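Local structure of tartronate semialdehyde reductase (Salmonella typhimurium, 1VPD) at residues V32-D35 and A40-D43; D275-D280 and Y289-K294. The protein probably catalyses the NAD(P)H-dependent reduction of tartronate semialdehyde to D-glycerate, the last step of galactarate breakdown. One frame throughout, in Å; residues are numbered along the deposited sequence.

Contact 1: residues V32-D35 and A40-D43; sequences VVSD and AIAD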
loop_
_atom_site.group_PDB
_atom_site.type_symbol
_atom_site.label_atom_id
_atom_site.label_comp_id
_atom_site.label_asym_id
_atom_site.label_seq_id
_atom_site.Cartn_x
_atom_site.Cartn_y
_atom_site.Cartn_z
ATOM N N VAL A 32 -10.345 -16.073 -8.405
ATOM C CA VAL A 32 -10.946 -15.467 -9.572
ATOM C C VAL A 32 -10.539 -13.986 -9.548
ATOM O O VAL A 32 -10.931 -13.247 -8.640
ATOM C CB VAL A 32 -12.485 -15.604 -9.599
ATOM C CG1 VAL A 32 -13.020 -15.176 -10.941
ATOM C CG2 VAL A 32 -12.912 -17.036 -9.290
ATOM N N VAL A 33 -9.784 -13.573 -10.557
ATOM C CA VAL A 33 -9.097 -12.284 -10.553
ATOM C C VAL A 33 -9.549 -11.333 -11.639
ATOM O O VAL A 33 -10.089 -11.730 -12.679
ATOM C CB VAL A 33 -7.553 -12.473 -10.609
ATOM C CG1 VAL A 33 -7.101 -13.444 -9.576
ATOM C CG2 VAL A 33 -7.053 -12.890 -11.999
ATOM N N SER A 34 -9.361 -10.038 -11.374
ATOM C CA SER A 34 -9.557 -9.012 -12.376
ATOM C C SER A 34 -8.613 -7.837 -12.128
ATOM O O SER A 34 -8.116 -7.650 -11.020
ATOM C CB SER A 34 -10.990 -8.524 -12.400
ATOM O OG SER A 34 -11.160 -7.574 -13.436
ATOM N N ASP A 35 -8.354 -7.109 -13.203
ATOM C CA ASP A 35 -7.585 -5.883 -13.200
ATOM C C ASP A 35 -7.953 -5.107 -14.462
ATOM O O ASP A 35 -8.440 -5.694 -15.428
ATOM C CB ASP A 35 -6.086 -6.193 -13.172
ATOM C CG ASP A 35 -5.239 -4.949 -12.998
ATOM O OD1 ASP A 35 -5.163 -4.471 -11.843
ATOM O OD2 ASP A 35 -4.650 -4.364 -13.941
ATOM N N ALA A 40 -2.001 -8.027 -17.032
ATOM C CA ALA A 40 -1.877 -8.402 -15.614
ATOM C C ALA A 40 -2.767 -9.616 -15.289
ATOM O O ALA A 40 -2.320 -10.566 -14.655
ATOM C CB ALA A 40 -2.209 -7.202 -14.695
ATOM N N ILE A 41 -4.021 -9.604 -15.753
ATOM C CA ILE A 41 -4.862 -10.802 -15.619
ATOM C C ILE A 41 -4.190 -12.027 -16.254
ATOM O O ILE A 41 -4.109 -13.077 -15.637
ATOM C CB ILE A 41 -6.264 -10.613 -16.239
ATOM C CG1 ILE A 41 -7.012 -9.436 -15.604
ATOM C CG2 ILE A 41 -7.062 -11.923 -16.096
ATOM C CD1 ILE A 41 -8.350 -9.127 -16.270
ATOM N N ALA A 42 -3.674 -11.880 -17.472
ATOM C CA ALA A 42 -3.076 -13.028 -18.175
ATOM C C ALA A 42 -1.925 -13.647 -17.399
ATOM O O ALA A 42 -1.793 -14.860 -17.321
ATOM C CB ALA A 42 -2.631 -12.635 -19.551
ATOM N N ASP A 43 -1.104 -12.800 -16.783
ATOM C CA ASP A 43 0.022 -13.257 -15.981
ATOM C C ASP A 43 -0.451 -14.089 -14.790
ATOM O O ASP A 43 0.108 -15.129 -14.471
ATOM C CB ASP A 43 0.793 -12.022 -15.499
ATOM C CG ASP A 43 2.064 -12.364 -14.774
ATOM O OD1 ASP A 43 3.066 -11.655 -15.006
ATOM O OD2 ASP A 43 2.168 -13.297 -13.948
#
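The second beta-alpha-beta unit of the N-terminal Rossmann domain runs from strand 30-34 through helix 38-46 to strand 50-51, and here the end of strand 30-34 and the residue after it, D35, meet the first turn of helix 38-46 at A40 and I41. I41 carries the largest share of the contact. Its CG1 branch stands anti to the carbonyl carbon (chi1 -58°) and continues extended, which carries CD1 down onto the backbone where the strand gives out. I41 CD1 comes 3.5 Å from D35 O and also touches S34 CA. Behind it, I41 CG1 lies 3.6 Å from D35 N. The other branch turns back up the strand and sets I41 CG2 against V33 CG2 at 4.2 Å. The two branches meet successive parts of the strand end, CG2 at the V33 side chain and CG1-CD1 at the main chain of S34 and D35. The amide nitrogen of D35 is buried under this isoleucine and has no hydrogen-bond partner in the model.

D35 directly follows the second strand of the Rossmann domain, a position consistent with that of the acidic residue that commonly binds the adenosine ribose hydroxyls in NAD-dependent relatives. In this model OD1 accepts from the backbone N of L13, in the predicted NAD-binding loop after strand 7-11, and OD2 from the backbone N of N37, so the carboxylate is gripped by the turns before two helices. D35 CG stands anti to the backbone N (chi1 -173°), which leaves D35 OD2 3.8 Å from A40 CB.

Contact 2: residues D275-D280 and Y289-K294; sequences DGHGND and YEKLAK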
loop_
_atom_site.group_PDB
_atom_site.type_symbol
_atom_site.label_atom_id
_atom_site.label_comp_id
_atom_site.label_asym_id
_atom_site.label_seq_id
_atom_site.Cartn_x
_atom_site.Cartn_y
_atom_site.Cartn_z
ATOM N N ASP A 275 8.178 18.809 -10.567
ATOM C CA ASP A 275 9.430 18.627 -11.301
ATOM C C ASP A 275 9.523 17.261 -11.988
ATOM O O ASP A 275 10.613 16.804 -12.330
ATOM C CB ASP A 275 10.597 18.850 -10.350
ATOM C CG ASP A 275 11.912 19.149 -11.058
ATOM O OD1 ASP A 275 11.916 19.682 -12.181
ATOM O OD2 ASP A 275 12.989 18.849 -10.521
ATOM N N GLY A 276 8.383 16.620 -12.197
ATOM C CA GLY A 276 8.305 15.400 -12.992
ATOM C C GLY A 276 8.605 14.074 -12.328
ATOM O O GLY A 276 8.790 13.074 -13.049
ATOM N N HIS A 277 8.601 14.029 -10.989
ATOM C CA HIS A 277 8.957 12.834 -10.225
ATOM C C HIS A 277 7.758 12.050 -9.648
ATOM O O HIS A 277 7.950 11.091 -8.900
ATOM C CB HIS A 277 9.885 13.173 -9.054
ATOM C CG HIS A 277 11.270 13.573 -9.443
ATOM N ND1 HIS A 277 12.265 12.651 -9.706
ATOM C CD2 HIS A 277 11.844 14.795 -9.560
ATOM C CE1 HIS A 277 13.390 13.295 -9.978
ATOM N NE2 HIS A 277 13.162 14.595 -9.895
ATOM N N GLY A 278 6.538 12.429 -10.002
ATOM C CA GLY A 278 5.344 11.801 -9.454
ATOM C C GLY A 278 5.228 10.314 -9.709
ATOM O O GLY A 278 4.654 9.572 -8.909
ATOM N N ASN A 279 5.785 9.857 -10.829
ATOM C CA ASN A 279 5.755 8.441 -11.166
ATOM C C ASN A 279 7.020 7.690 -10.778
ATOM O O ASN A 279 7.169 6.499 -11.111
ATOM C CB ASN A 279 5.453 8.259 -12.659
ATOM C CG ASN A 279 4.020 8.605 -12.984
ATOM O OD1 ASN A 279 3.095 8.053 -12.384
ATOM N ND2 ASN A 279 3.822 9.556 -13.879
ATOM N N ASP A 280 7.929 8.364 -10.071
ATOM C CA ASP A 280 9.110 7.714 -9.520
ATOM C C ASP A 280 8.804 7.068 -8.176
ATOM O O ASP A 280 7.901 7.506 -7.467
ATOM C CB ASP A 280 10.243 8.710 -9.310
ATOM C CG ASP A 280 10.921 9.132 -10.590
ATOM O OD1 ASP A 280 10.755 8.465 -11.643
ATOM O OD2 ASP A 280 11.684 10.109 -10.594
ATOM N N TYR A 289 16.393 16.683 -2.065
ATOM C CA TYR A 289 17.562 17.120 -1.323
ATOM C C TYR A 289 18.782 17.321 -2.230
ATOM O O TYR A 289 19.541 18.273 -2.048
ATOM C CB TYR A 289 17.897 16.106 -0.258
ATOM C CG TYR A 289 16.988 16.179 0.951
ATOM C CD1 TYR A 289 17.295 17.009 2.015
ATOM C CD2 TYR A 289 15.819 15.437 1.013
ATOM C CE1 TYR A 289 16.466 17.096 3.117
ATOM C CE2 TYR A 289 14.980 15.503 2.126
ATOM C CZ TYR A 289 15.320 16.326 3.176
ATOM O OH TYR A 289 14.512 16.382 4.288
ATOM N N GLU A 290 18.982 16.418 -3.194
ATOM C CA GLU A 290 20.105 16.547 -4.124
ATOM C C GLU A 290 20.044 17.858 -4.890
ATOM O O GLU A 290 21.056 18.521 -5.119
ATOM C CB GLU A 290 20.104 15.379 -5.113
ATOM C CG GLU A 290 20.458 14.054 -4.478
ATOM C CD GLU A 290 20.372 12.877 -5.435
ATOM O OE1 GLU A 290 19.570 12.918 -6.408
ATOM O OE2 GLU A 290 21.098 11.901 -5.176
ATOM N N LYS A 291 18.839 18.237 -5.300
ATOM C CA LYS A 291 18.659 19.430 -6.098
ATOM C C LYS A 291 18.875 20.688 -5.266
ATOM O O LYS A 291 19.476 21.658 -5.731
ATOM C CB LYS A 291 17.296 19.395 -6.776
ATOM C CG LYS A 291 17.318 18.402 -7.950
ATOM C CD LYS A 291 15.951 18.159 -8.605
ATOM C CE LYS A 291 16.099 17.145 -9.749
ATOM N NZ LYS A 291 14.820 16.845 -10.454
ATOM N N LEU A 292 18.429 20.681 -4.011
ATOM C CA LEU A 292 18.624 21.862 -3.173
ATOM C C LEU A 292 20.068 21.992 -2.628
ATOM O O LEU A 292 20.587 23.100 -2.501
ATOM C CB LEU A 292 17.613 21.869 -2.009
ATOM C CG LEU A 292 16.248 22.528 -2.251
ATOM C CD1 LEU A 292 15.426 21.772 -3.258
ATOM C CD2 LEU A 292 15.493 22.616 -0.916
ATOM N N ALA A 293 20.705 20.874 -2.334
ATOM C CA ALA A 293 22.082 20.854 -1.808
ATOM C C ALA A 293 23.142 20.862 -2.915
ATOM O O ALA A 293 24.327 21.037 -2.631
ATOM C CB ALA A 293 22.288 19.653 -0.933
ATOM N N LYS A 294 22.715 20.674 -4.156
ATOM C CA LYS A 294 23.638 20.622 -5.307
ATOM C C LYS A 294 24.695 19.525 -5.197
ATOM O O LYS A 294 25.892 19.746 -5.460
ATOM C CB LYS A 294 24.280 21.989 -5.550
ATOM C CG LYS A 294 23.295 23.078 -5.829
ATOM C CD LYS A 294 22.509 22.869 -7.108
ATOM C CE LYS A 294 21.826 24.158 -7.531
ATOM N NZ LYS A 294 21.181 24.102 -8.866
HETATM O O HOH W 1 13.500 16.308 -12.897
#
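K291 reaches out from helix 285-293 with its chain extended beyond CG and delivers its ammonium to D275 and H277 in the loop that follows helix 260-274. The charged part is a salt bridge, K291 NZ to D275 OD2 at 2.7 Å, with the nitrogen approaching 39° out of the carboxylate plane. Beyond the ammonium, K291 CD and CE pass close to the carboxylate, each 3.6 Å from D275 OD2.

The imidazole takes part in two hydrogen bonds. K291 NZ donates to H277 NE2 at 2.9 Å, meeting the ring at its edge and only 4° from its plane. Across the ring, H277 ND1 donates to D280 OD2 at 2.8 Å; this bond is bent (148° at the hydrogen), and D280 OD2 is tilted from the ring plane. The arrangement is consistent with the proton on ND1 and NE2 as the acceptor, and the carboxylate probably makes NE2 a stronger one. A water accepts weakly from K291 NZ and donates to D275 O, adding a bridge to the backbone.

The contact lies on the surface, at a distance from the predicted active-site and cofactor-binding residues. G276, with positive phi, ends helix 260-274 in a Schellman motif, and K291 spans from helix 285-293 to that helix end, while Y289 of the same helix packs on helices 170-198 and 260-274.

In the fold
From the N terminus, strand 7-11 and its glycine-rich loop come first, and contact 1 follows in the next strand and helix. It closes the short loop of four residues between V32-D35 and A40-D43, near the edge of the sheet that ends in strand 50-51. The chain then completes the sheet and crosses by way of the long helix 170-198 into the helical C-terminal part. There contact 2 closes a loop of eight residues, joining the end of helix 260-274 to the last helix, 285-293. The two are in series, neither nesting nor crossing, with centres 34 Å apart and nearest atoms about 15 Å apart; each ties together neighbours within its own part of the fold.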